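Local coordinates for uncharacterized protein YLR132C (PDB 6PFQ) that is the Usb1 phosphodiesterase of the 2H superfamily, which probably trims U6 snRNA as an exoribonuclease, at residues 67-71 with 72-76; 104-107 with 108-112; 186-189 with 190-193. All coordinates share one frame; numbering follows the deposited sequence.

Overall arrangement
The three contacts are local turns and caps placed in series along the chain, contacts 1 and 3 lying on opposite sides of its centre. Contact 1 ends strand 59-68, the strand that also carries His60 and Ser62 of the UMP site, empty of nucleotide in this model, and opens helix 72-88. Contact 2 is the hairpin between strands 102-106 and 112-119; it lies nearest that site, the side chain of Tyr105 coming about 3 Å from those of His154 and Asn152. Contact 3 joins helices 169-186 and 191-197, with Leu191 about 11 Å from His154, side chain to side chain. Centre to centre, contact 2 is about 26 Å from contact 1 and about 23 Å from contact 3, while contacts 1 and 3 are about 43 Å apart.

Contact 1: residues 67-71 with 72-76; sequences MMFAN and ESELE
Asn71 wedges its CG between its own backbone N and carbonyl carbon (chi1 47°), folding the amide back over the start of helix 72-88, while Glu74 throws CG opposite its backbone N (chi1 168°) and runs extended past Phe69. Asn71 is the N-cap: its OD1 accepts from Glu74 N at 2.7 Å, the donor lying almost in line with the side-chain C=O. The backbone O of the same residue accepts from Leu75 N at 3.0 Å. Phe69 meets Leu75 at about a right angle, with Leu75 CA over one ring face, 3.9 Å from the centroid in a CH-pi contact, and Leu75 CD1 3.4 Å from Phe69 CD2. At the ring edge, in plane, lies Glu74 CD, its carboxylate turned 74° from the ring. Replacing Phe69 by alanine would probably strip Leu75 of its aromatic cover and open a gap beside Met79 and Pro139, which touch the same ring. Glu74 OE2 is modelled 2.3 Å from Ala70 N, too short to be trusted in detail. The chemistry is that of a helix start: the amide oxygen of Asn71 replaces a missing backbone acceptor, and the amino-terminal end of the helix would tend to favour a charged Glu74.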
ATOM      1  N   MET A  67      -2.204 -13.749   3.772  1.00 33.12           N
ATOM      2  CA  MET A  67      -1.754 -15.134   3.827  1.00 30.96           C
ATOM      3  C   MET A  67      -2.721 -15.936   4.671  1.00 38.46           C
ATOM      4  O   MET A  67      -2.907 -15.649   5.857  1.00 32.66           O
ATOM      5  CB  MET A  67      -0.331 -15.249   4.379  1.00 33.59           C
ATOM      6  CG  MET A  67       0.689 -14.556   3.478  1.00 33.65           C
ATOM      7  SD  MET A  67       2.403 -14.681   4.103  1.00 38.25           S
ATOM      8  CE  MET A  67       2.397 -13.512   5.461  1.00 35.19           C
ATOM      9  N   MET A  68      -3.334 -16.942   4.071  1.00 34.35           N
ATOM     10  CA  MET A  68      -4.323 -17.719   4.790  1.00 34.26           C
ATOM     11  C   MET A  68      -3.705 -19.062   5.129  1.00 39.90           C
ATOM     12  O   MET A  68      -3.686 -19.978   4.302  1.00 39.46           O
ATOM     13  CB  MET A  68      -5.580 -17.829   3.946  1.00 35.03           C
ATOM     14  CG  MET A  68      -6.036 -16.417   3.562  1.00 35.59           C
ATOM     15  SD  MET A  68      -7.633 -16.463   2.784  1.00 42.67           S
ATOM     16  CE  MET A  68      -7.569 -14.930   1.829  1.00 44.05           C
ATOM     17  N   PHE A  69      -3.263 -19.194   6.371  1.00 37.04           N
ATOM     18  CA  PHE A  69      -2.641 -20.441   6.771  1.00 37.81           C
ATOM     19  C   PHE A  69      -3.693 -21.481   7.128  1.00 41.22           C
ATOM     20  O   PHE A  69      -4.826 -21.157   7.524  1.00 35.41           O
ATOM     21  CB  PHE A  69      -1.722 -20.189   7.962  1.00 31.61           C
ATOM     22  CG  PHE A  69      -0.617 -19.201   7.667  1.00 31.07           C
ATOM     23  CD1 PHE A  69       0.591 -19.624   7.096  1.00 31.61           C
ATOM     24  CD2 PHE A  69      -0.776 -17.856   7.954  1.00 36.80           C
ATOM     25  CE1 PHE A  69       1.618 -18.727   6.846  1.00 34.71           C
ATOM     26  CE2 PHE A  69       0.249 -16.952   7.690  1.00 35.87           C
ATOM     27  CZ  PHE A  69       1.435 -17.391   7.125  1.00 34.15           C
ATOM     28  N   ALA A  70      -3.273 -22.757   7.051  1.00 43.25           N
ATOM     29  CA  ALA A  70      -4.202 -23.870   7.232  1.00 45.06           C
ATOM     30  C   ALA A  70      -4.598 -24.061   8.689  1.00 47.76           C
ATOM     31  O   ALA A  70      -5.673 -24.592   8.975  1.00 45.46           O
ATOM     32  CB  ALA A  70      -3.598 -25.160   6.672  1.00 50.88           C
ATOM     33  N   ASN A  71      -3.736 -23.677   9.621  1.00 47.53           N
ATOM     34  CA  ASN A  71      -4.020 -23.874  11.034  1.00 47.43           C
ATOM     35  C   ASN A  71      -3.057 -23.007  11.826  1.00 46.25           C
ATOM     36  O   ASN A  71      -2.146 -22.389  11.268  1.00 36.74           O
ATOM     37  CB  ASN A  71      -3.893 -25.350  11.442  1.00 46.11           C
ATOM     38  CG  ASN A  71      -2.628 -25.988  10.914  1.00 50.63           C
ATOM     39  OD1 ASN A  71      -1.520 -25.575  11.258  1.00 51.11           O
ATOM     40  ND2 ASN A  71      -2.781 -26.989  10.062  1.00 57.87           N
ATOM     41  N   GLU A  72      -3.273 -22.971  13.143  1.00 51.30           N
ATOM     42  CA  GLU A  72      -2.420 -22.165  14.006  1.00 53.54           C
ATOM     43  C   GLU A  72      -0.978 -22.652  13.967  1.00 46.49           C
ATOM     44  O   GLU A  72      -0.047 -21.841  14.044  1.00 46.78           O
ATOM     45  CB  GLU A  72      -2.963 -22.176  15.434  1.00 68.27           C
ATOM     46  CG  GLU A  72      -2.101 -21.453  16.458  1.00 80.25           C
ATOM     47  CD  GLU A  72      -2.741 -21.409  17.830  1.00 92.93           C
ATOM     48  OE1 GLU A  72      -3.800 -20.765  17.966  1.00 96.35           O
ATOM     49  OE2 GLU A  72      -2.190 -22.023  18.770  1.00 99.71           O
ATOM     50  N   SER A  73      -0.766 -23.962  13.844  1.00 43.56           N
ATOM     51  CA  SER A  73       0.601 -24.466  13.824  1.00 50.70           C
ATOM     52  C   SER A  73       1.343 -23.978  12.590  1.00 49.20           C
ATOM     53  O   SER A  73       2.498 -23.539  12.681  1.00 49.05           O
ATOM     54  CB  SER A  73       0.616 -25.994  13.875  1.00 61.62           C
ATOM     55  OG  SER A  73       0.042 -26.486  15.073  1.00 72.36           O
ATOM     56  N   GLU A  74       0.689 -24.013  11.430  1.00 45.21           N
ATOM     57  CA  GLU A  74       1.380 -23.569  10.234  1.00 44.44           C
ATOM     58  C   GLU A  74       1.623 -22.059  10.286  1.00 43.41           C
ATOM     59  O   GLU A  74       2.711 -21.590   9.944  1.00 45.47           O
ATOM     60  CB  GLU A  74       0.602 -23.970   8.978  1.00 50.01           C
ATOM     61  CG  GLU A  74       1.120 -23.282   7.715  1.00 62.42           C
ATOM     62  CD  GLU A  74       0.178 -23.368   6.520  1.00 75.39           C
ATOM     63  OE1 GLU A  74       0.651 -23.716   5.419  1.00 82.07           O
ATOM     64  OE2 GLU A  74      -1.024 -23.082   6.664  1.00 76.28           O
ATOM     65  N   LEU A  75       0.644 -21.295  10.781  1.00 37.71           N
ATOM     66  CA  LEU A  75       0.819 -19.853  10.992  1.00 39.41           C
ATOM     67  C   LEU A  75       2.073 -19.567  11.801  1.00 40.51           C
ATOM     68  O   LEU A  75       2.913 -18.759  11.404  1.00 39.09           O
ATOM     69  CB  LEU A  75      -0.406 -19.285  11.717  1.00 48.08           C
ATOM     70  CG  LEU A  75      -0.404 -17.856  12.271  1.00 51.22           C
ATOM     71  CD1 LEU A  75      -0.814 -16.840  11.243  1.00 41.60           C
ATOM     72  CD2 LEU A  75      -1.360 -17.788  13.457  1.00 61.15           C
ATOM     73  N   GLU A  76       2.221 -20.242  12.939  1.00 43.33           N
ATOM     74  CA  GLU A  76       3.375 -20.005  13.804  1.00 45.65           C
ATOM     75  C   GLU A  76       4.670 -20.505  13.169  1.00 49.17           C
ATOM     76  O   GLU A  76       5.693 -19.812  13.215  1.00 53.91           O
ATOM     77  CB  GLU A  76       3.168 -20.686  15.161  1.00 55.56           C
ATOM     78  CG  GLU A  76       1.894 -20.321  15.908  1.00 64.47           C
ATOM     79  CD  GLU A  76       1.667 -21.215  17.137  1.00 83.58           C
ATOM     80  OE1 GLU A  76       1.207 -20.695  18.177  1.00 87.60           O
ATOM     81  OE2 GLU A  76       1.971 -22.433  17.075  1.00 86.30           O
TER

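Contact 2: residues 104-107 with 108-112; sequences VYEN and FDASL
Asn107 and Asp109 hold their flat ends obliquely to one another, amide and carboxylate planes 72° apart, inside the loop that joins strands 102-106 and 112-119 into a hairpin. The Asn107 amide reaches forward across this loop to Leu112: Asn107 OD1 accepts from Leu112 N at 3.0 Å, the donor standing well above the amide plane. On the other branch of the amide, Asn107 ND2 rests against the side chain of Leu112, 3.8 Å from CG. Asp109 forms an Asx turn, OD1 accepting from Ser111 N at 3.0 Å. Ser111 OG donates to that oxygen too, at 2.5 Å and on its syn side, somewhat out of the carboxylate plane; both donors come from one face of the carboxylate. Behind this carboxylate, Asp109 CB sits over the centre of the Phe108 ring.

The backbone follows a type I turn from Asn107 to Ala110, closed by Ala110 N donating to Asn107 O at 3.1 Å, and Ala110 then takes a left-handed conformation (phi 60°) that swings the chain toward the second strand. There Asn107 N donates to Leu112 O at 3.2 Å. The Glu106 carboxylate brushes Ala110 CB, 3.6 Å from OE2, while OE2 is hydrogen-bonded to Gln113 NE2. On the strand leading in, Tyr105 stacks on His154 of the UMP site.

Two side-chain oxygens, Asn107 OD1 and Asp109 OD1, thus accept backbone N-H groups within the loop, those of Leu112 and Ser111, and the double grip on Asp109 OD1 is likely to keep that carboxylate ionised and its rotation fixed.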
ATOM      1  N   VAL A 104      -3.573   3.491  -9.938  1.00 19.51           N
ATOM      2  CA  VAL A 104      -4.826   3.193  -9.235  1.00 20.70           C
ATOM      3  C   VAL A 104      -4.921   1.686  -9.103  1.00 22.99           C
ATOM      4  O   VAL A 104      -4.863   0.971 -10.120  1.00 25.37           O
ATOM      5  CB  VAL A 104      -6.073   3.765  -9.925  1.00 21.85           C
ATOM      6  CG1 VAL A 104      -7.314   3.442  -9.043  1.00 20.85           C
ATOM      7  CG2 VAL A 104      -5.936   5.326 -10.114  1.00 23.12           C
ATOM      8  N   TYR A 105      -4.943   1.208  -7.859  1.00 19.66           N
ATOM      9  CA  TYR A 105      -5.071  -0.221  -7.538  1.00 21.47           C
ATOM     10  C   TYR A 105      -6.437  -0.503  -6.930  1.00 22.71           C
ATOM     11  O   TYR A 105      -6.865   0.214  -6.041  1.00 22.37           O
ATOM     12  CB  TYR A 105      -4.017  -0.660  -6.526  1.00 19.34           C
ATOM     13  CG  TYR A 105      -2.601  -0.765  -7.088  1.00 20.99           C
ATOM     14  CD1 TYR A 105      -2.243  -1.820  -7.911  1.00 23.16           C
ATOM     15  CD2 TYR A 105      -1.634   0.199  -6.784  1.00 18.55           C
ATOM     16  CE1 TYR A 105      -0.931  -1.946  -8.417  1.00 25.27           C
ATOM     17  CE2 TYR A 105      -0.329   0.081  -7.279  1.00 22.17           C
ATOM     18  CZ  TYR A 105       0.004  -0.972  -8.093  1.00 22.39           C
ATOM     19  OH  TYR A 105       1.276  -1.084  -8.575  1.00 23.97           O
ATOM     20  N   GLU A 106      -7.071  -1.603  -7.343  1.00 22.71           N
ATOM     21  CA  GLU A 106      -8.343  -2.030  -6.765  1.00 26.15           C
ATOM     22  C   GLU A 106      -8.117  -3.015  -5.626  1.00 27.87           C
ATOM     23  O   GLU A 106      -7.132  -3.769  -5.621  1.00 25.43           O
ATOM     24  CB  GLU A 106      -9.196  -2.681  -7.834  1.00 29.55           C
ATOM     25  CG  GLU A 106      -9.721  -1.692  -8.785  1.00 29.38           C
ATOM     26  CD  GLU A 106     -10.708  -2.316  -9.729  1.00 33.08           C
ATOM     27  OE1 GLU A 106     -10.422  -3.419 -10.235  1.00 35.34           O
ATOM     28  OE2 GLU A 106     -11.761  -1.703  -9.954  1.00 30.53           O
ATOM     29  N   ASN A 107      -9.025  -2.998  -4.647  1.00 22.40           N
ATOM     30  CA  ASN A 107      -8.987  -4.011  -3.599  1.00 24.24           C
ATOM     31  C   ASN A 107      -9.629  -5.304  -4.115  1.00 25.52           C
ATOM     32  O   ASN A 107     -10.005  -5.406  -5.287  1.00 24.83           O
ATOM     33  CB  ASN A 107      -9.637  -3.512  -2.310  1.00 23.29           C
ATOM     34  CG  ASN A 107     -11.136  -3.239  -2.471  1.00 22.42           C
ATOM     35  OD1 ASN A 107     -11.627  -3.095  -3.573  1.00 23.41           O
ATOM     36  ND2 ASN A 107     -11.858  -3.182  -1.343  1.00 25.91           N
ATOM     37  N   PHE A 108      -9.816  -6.293  -3.214  1.00 24.82           N
ATOM     38  CA  PHE A 108     -10.108  -7.667  -3.656  1.00 27.57           C
ATOM     39  C   PHE A 108     -11.460  -7.798  -4.358  1.00 26.55           C
ATOM     40  O   PHE A 108     -11.623  -8.668  -5.219  1.00 31.52           O
ATOM     41  CB  PHE A 108     -10.070  -8.602  -2.449  1.00 26.12           C
ATOM     42  CG  PHE A 108     -11.325  -8.526  -1.623  1.00 28.26           C
ATOM     43  CD1 PHE A 108     -11.587  -7.408  -0.833  1.00 26.65           C
ATOM     44  CD2 PHE A 108     -12.254  -9.561  -1.650  1.00 25.60           C
ATOM     45  CE1 PHE A 108     -12.767  -7.325  -0.077  1.00 26.42           C
ATOM     46  CE2 PHE A 108     -13.424  -9.481  -0.914  1.00 21.27           C
ATOM     47  CZ  PHE A 108     -13.684  -8.376  -0.116  1.00 25.13           C
ATOM     48  N   ASP A 109     -12.453  -6.968  -4.014  1.00 23.70           N
ATOM     49  CA  ASP A 109     -13.789  -7.058  -4.596  1.00 21.91           C
ATOM     50  C   ASP A 109     -14.074  -5.890  -5.523  1.00 27.15           C
ATOM     51  O   ASP A 109     -15.213  -5.721  -5.979  1.00 26.93           O
ATOM     52  CB  ASP A 109     -14.864  -7.143  -3.512  1.00 25.35           C
ATOM     53  CG  ASP A 109     -14.936  -5.899  -2.643  1.00 30.25           C
ATOM     54  OD1 ASP A 109     -14.064  -5.005  -2.771  1.00 26.14           O
ATOM     55  OD2 ASP A 109     -15.862  -5.821  -1.808  1.00 26.47           O
ATOM     56  N   ALA A 110     -13.042  -5.112  -5.844  1.00 24.76           N
ATOM     57  CA  ALA A 110     -13.109  -3.925  -6.700  1.00 25.06           C
ATOM     58  C   ALA A 110     -14.061  -2.855  -6.142  1.00 22.48           C
ATOM     59  O   ALA A 110     -14.496  -1.944  -6.868  1.00 23.61           O
ATOM     60  CB  ALA A 110     -13.468  -4.279  -8.152  1.00 29.68           C
ATOM     61  N   SER A 111     -14.349  -2.890  -4.846  1.00 22.42           N
ATOM     62  CA  SER A 111     -15.234  -1.859  -4.312  1.00 19.80           C
ATOM     63  C   SER A 111     -14.498  -0.538  -4.077  1.00 23.92           C
ATOM     64  O   SER A 111     -15.152   0.519  -4.043  1.00 22.10           O
ATOM     65  CB  SER A 111     -15.864  -2.304  -2.995  1.00 22.89           C
ATOM     66  OG  SER A 111     -14.867  -2.690  -2.066  1.00 23.80           O
ATOM     67  N   LEU A 112     -13.174  -0.589  -3.884  1.00 19.10           N
ATOM     68  CA  LEU A 112     -12.393   0.600  -3.573  1.00 18.78           C
ATOM     69  C   LEU A 112     -11.258   0.727  -4.565  1.00 24.76           C
ATOM     70  O   LEU A 112     -10.682  -0.285  -4.988  1.00 24.51           O
ATOM     71  CB  LEU A 112     -11.824   0.532  -2.159  1.00 21.12           C
ATOM     72  CG  LEU A 112     -12.860   0.471  -1.017  1.00 22.96           C
ATOM     73  CD1 LEU A 112     -12.164   0.236   0.351  1.00 25.32           C
ATOM     74  CD2 LEU A 112     -13.668   1.755  -0.999  1.00 23.65           C
TER

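Contact 3: residues 186-189 with 190-193; sequences EASD and RLPL
The carbonyl oxygen of Ala187 is gripped twice, and one grip carries across to Arg190: a water donates to Ala187 O at 2.7 Å and accepts from Arg190 N at 2.9 Å, while the indole NE1 of Trp102 supplies the other bond. The direct link between the two segments is Leu191 N to Ser188 O at 3.1 Å, with the donor standing 57° out of the carbonyl plane. Leu191 also lays its CD1 beside Ser188 OG, 4.0 Å away; that hydroxyl is bonded chiefly to Ala184 O, with Val183 O also within hydrogen-bonding reach, both in the preceding helix, and Trp102 touches both side chains.

The Leu191 N to Ser188 O bond closes a type I beta turn from Ser188 to Leu191, which connects the end of helix 169-186 to the start of helix 191-197. Arg190 occupies the N-cap position, and Pro192 falls in the first turn of the new helix, where a residue without an N-H costs no helical bond; its CD abuts Asp189 O at 3.5 Å.

Arg190 bends at chi2 (-84°) and chi3 (72°), which folds the guanidinium back over the preceding residue. One face of the group lies over Asp189 O, and NH1 comes 3.5 Å from Asp189 CB. The charges lie beyond salt-bridge distance, and Asp189 OD2 is well out of the guanidinium plane, so no N-H points at it. A second water bridges them, accepting from Arg190 NH1 at 2.8 Å in the plane of the group and donating to Asp189 OD2 at 2.7 Å. The Arg190 side chain also touches Leu28 and Val29 of helix 20-39, and Asp189 N donates to a glycerol probably carried over from crystallisation.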
ATOM      1  N   GLU A 186      -4.059  14.805 -16.115  1.00 29.17           N
ATOM      2  CA  GLU A 186      -4.568  16.093 -15.655  1.00 32.66           C
ATOM      3  C   GLU A 186      -4.325  16.382 -14.184  1.00 29.65           C
ATOM      4  O   GLU A 186      -4.595  17.508 -13.759  1.00 28.90           O
ATOM      5  CB  GLU A 186      -6.085  16.206 -15.927  1.00 30.31           C
ATOM      6  CG  GLU A 186      -6.430  16.353 -17.412  1.00 47.48           C
ATOM      7  CD  GLU A 186      -7.904  16.657 -17.655  1.00 59.65           C
ATOM      8  OE1 GLU A 186      -8.566  17.215 -16.753  1.00 62.11           O
ATOM      9  OE2 GLU A 186      -8.404  16.338 -18.758  1.00 66.76           O
ATOM     10  N   ALA A 187      -3.831  15.420 -13.391  1.00 28.43           N
ATOM     11  CA  ALA A 187      -3.721  15.622 -11.943  1.00 28.47           C
ATOM     12  C   ALA A 187      -2.332  15.296 -11.391  1.00 28.61           C
ATOM     13  O   ALA A 187      -2.196  15.007 -10.198  1.00 29.14           O
ATOM     14  CB  ALA A 187      -4.776  14.793 -11.210  1.00 28.33           C
ATOM     15  N   SER A 188      -1.293  15.402 -12.215  1.00 28.00           N
ATOM     16  CA  SER A 188       0.077  15.013 -11.867  1.00 27.54           C
ATOM     17  C   SER A 188       1.044  16.157 -11.530  1.00 28.76           C
ATOM     18  O   SER A 188       2.211  15.875 -11.258  1.00 27.84           O
ATOM     19  CB  SER A 188       0.687  14.210 -13.032  1.00 29.42           C
ATOM     20  OG  SER A 188      -0.004  12.981 -13.139  1.00 35.19           O
ATOM     21  N   ASP A 189       0.626  17.426 -11.576  1.00 26.52           N
ATOM     22  CA  ASP A 189       1.628  18.498 -11.520  1.00 26.37           C
ATOM     23  C   ASP A 189       2.303  18.616 -10.163  1.00 30.98           C
ATOM     24  O   ASP A 189       3.386  19.210 -10.075  1.00 29.31           O
ATOM     25  CB  ASP A 189       1.016  19.864 -11.889  1.00 30.49           C
ATOM     26  CG  ASP A 189       0.528  19.921 -13.333  1.00 43.63           C
ATOM     27  OD1 ASP A 189       0.789  18.981 -14.107  1.00 41.29           O
ATOM     28  OD2 ASP A 189      -0.112  20.914 -13.712  1.00 42.54           O
ATOM     29  N   ARG A 190       1.675  18.140  -9.086  1.00 28.98           N
ATOM     30  CA  ARG A 190       2.319  18.235  -7.784  1.00 26.33           C
ATOM     31  C   ARG A 190       3.057  16.952  -7.411  1.00 28.03           C
ATOM     32  O   ARG A 190       3.529  16.830  -6.282  1.00 26.96           O
ATOM     33  CB  ARG A 190       1.302  18.565  -6.681  1.00 26.82           C
ATOM     34  CG  ARG A 190       0.252  19.668  -6.989  1.00 25.01           C
ATOM     35  CD  ARG A 190       0.810  21.100  -6.714  1.00 26.97           C
ATOM     36  NE  ARG A 190       1.807  21.562  -7.691  1.00 30.91           N
ATOM     37  CZ  ARG A 190       1.510  22.070  -8.897  1.00 30.11           C
ATOM     38  NH1 ARG A 190       0.245  22.153  -9.307  1.00 33.40           N
ATOM     39  NH2 ARG A 190       2.464  22.495  -9.701  1.00 29.55           N
ATOM     40  N   LEU A 191       3.184  15.996  -8.326  1.00 23.13           N
ATOM     41  CA  LEU A 191       3.925  14.794  -7.969  1.00 22.95           C
ATOM     42  C   LEU A 191       5.401  15.037  -7.661  1.00 24.79           C
ATOM     43  O   LEU A 191       5.923  14.350  -6.763  1.00 27.10           O
ATOM     44  CB  LEU A 191       3.768  13.730  -9.066  1.00 26.78           C
ATOM     45  CG  LEU A 191       2.450  12.947  -8.900  1.00 26.79           C
ATOM     46  CD1 LEU A 191       2.280  11.954 -10.045  1.00 26.63           C
ATOM     47  CD2 LEU A 191       2.459  12.163  -7.579  1.00 25.58           C
ATOM     48  N   PRO A 192       6.110  15.977  -8.297  1.00 28.49           N
ATOM     49  CA  PRO A 192       7.506  16.199  -7.871  1.00 28.12           C
ATOM     50  C   PRO A 192       7.605  16.602  -6.418  1.00 32.84           C
ATOM     51  O   PRO A 192       8.517  16.148  -5.717  1.00 28.50           O
ATOM     52  CB  PRO A 192       8.005  17.296  -8.821  1.00 29.00           C
ATOM     53  CG  PRO A 192       7.204  17.046 -10.089  1.00 34.55           C
ATOM     54  CD  PRO A 192       5.796  16.673  -9.560  1.00 28.49           C
ATOM     55  N   LEU A 193       6.681  17.458  -5.950  1.00 28.19           N
ATOM     56  CA  LEU A 193       6.648  17.841  -4.543  1.00 30.26           C
ATOM     57  C   LEU A 193       6.397  16.626  -3.652  1.00 27.34           C
ATOM     58  O   LEU A 193       7.012  16.476  -2.590  1.00 27.40           O
ATOM     59  CB  LEU A 193       5.556  18.899  -4.339  1.00 30.96           C
ATOM     60  CG  LEU A 193       5.249  19.305  -2.897  1.00 29.26           C
ATOM     61  CD1 LEU A 193       6.367  20.267  -2.374  1.00 33.38           C
ATOM     62  CD2 LEU A 193       3.872  19.963  -2.793  1.00 29.61           C
TER
HETATM   63  O   HOH W   1      -0.516  16.256  -8.539  1.00 26.99           O
HETATM   64  O   HOH W   2      -0.158  23.002 -11.991  1.00 43.22           O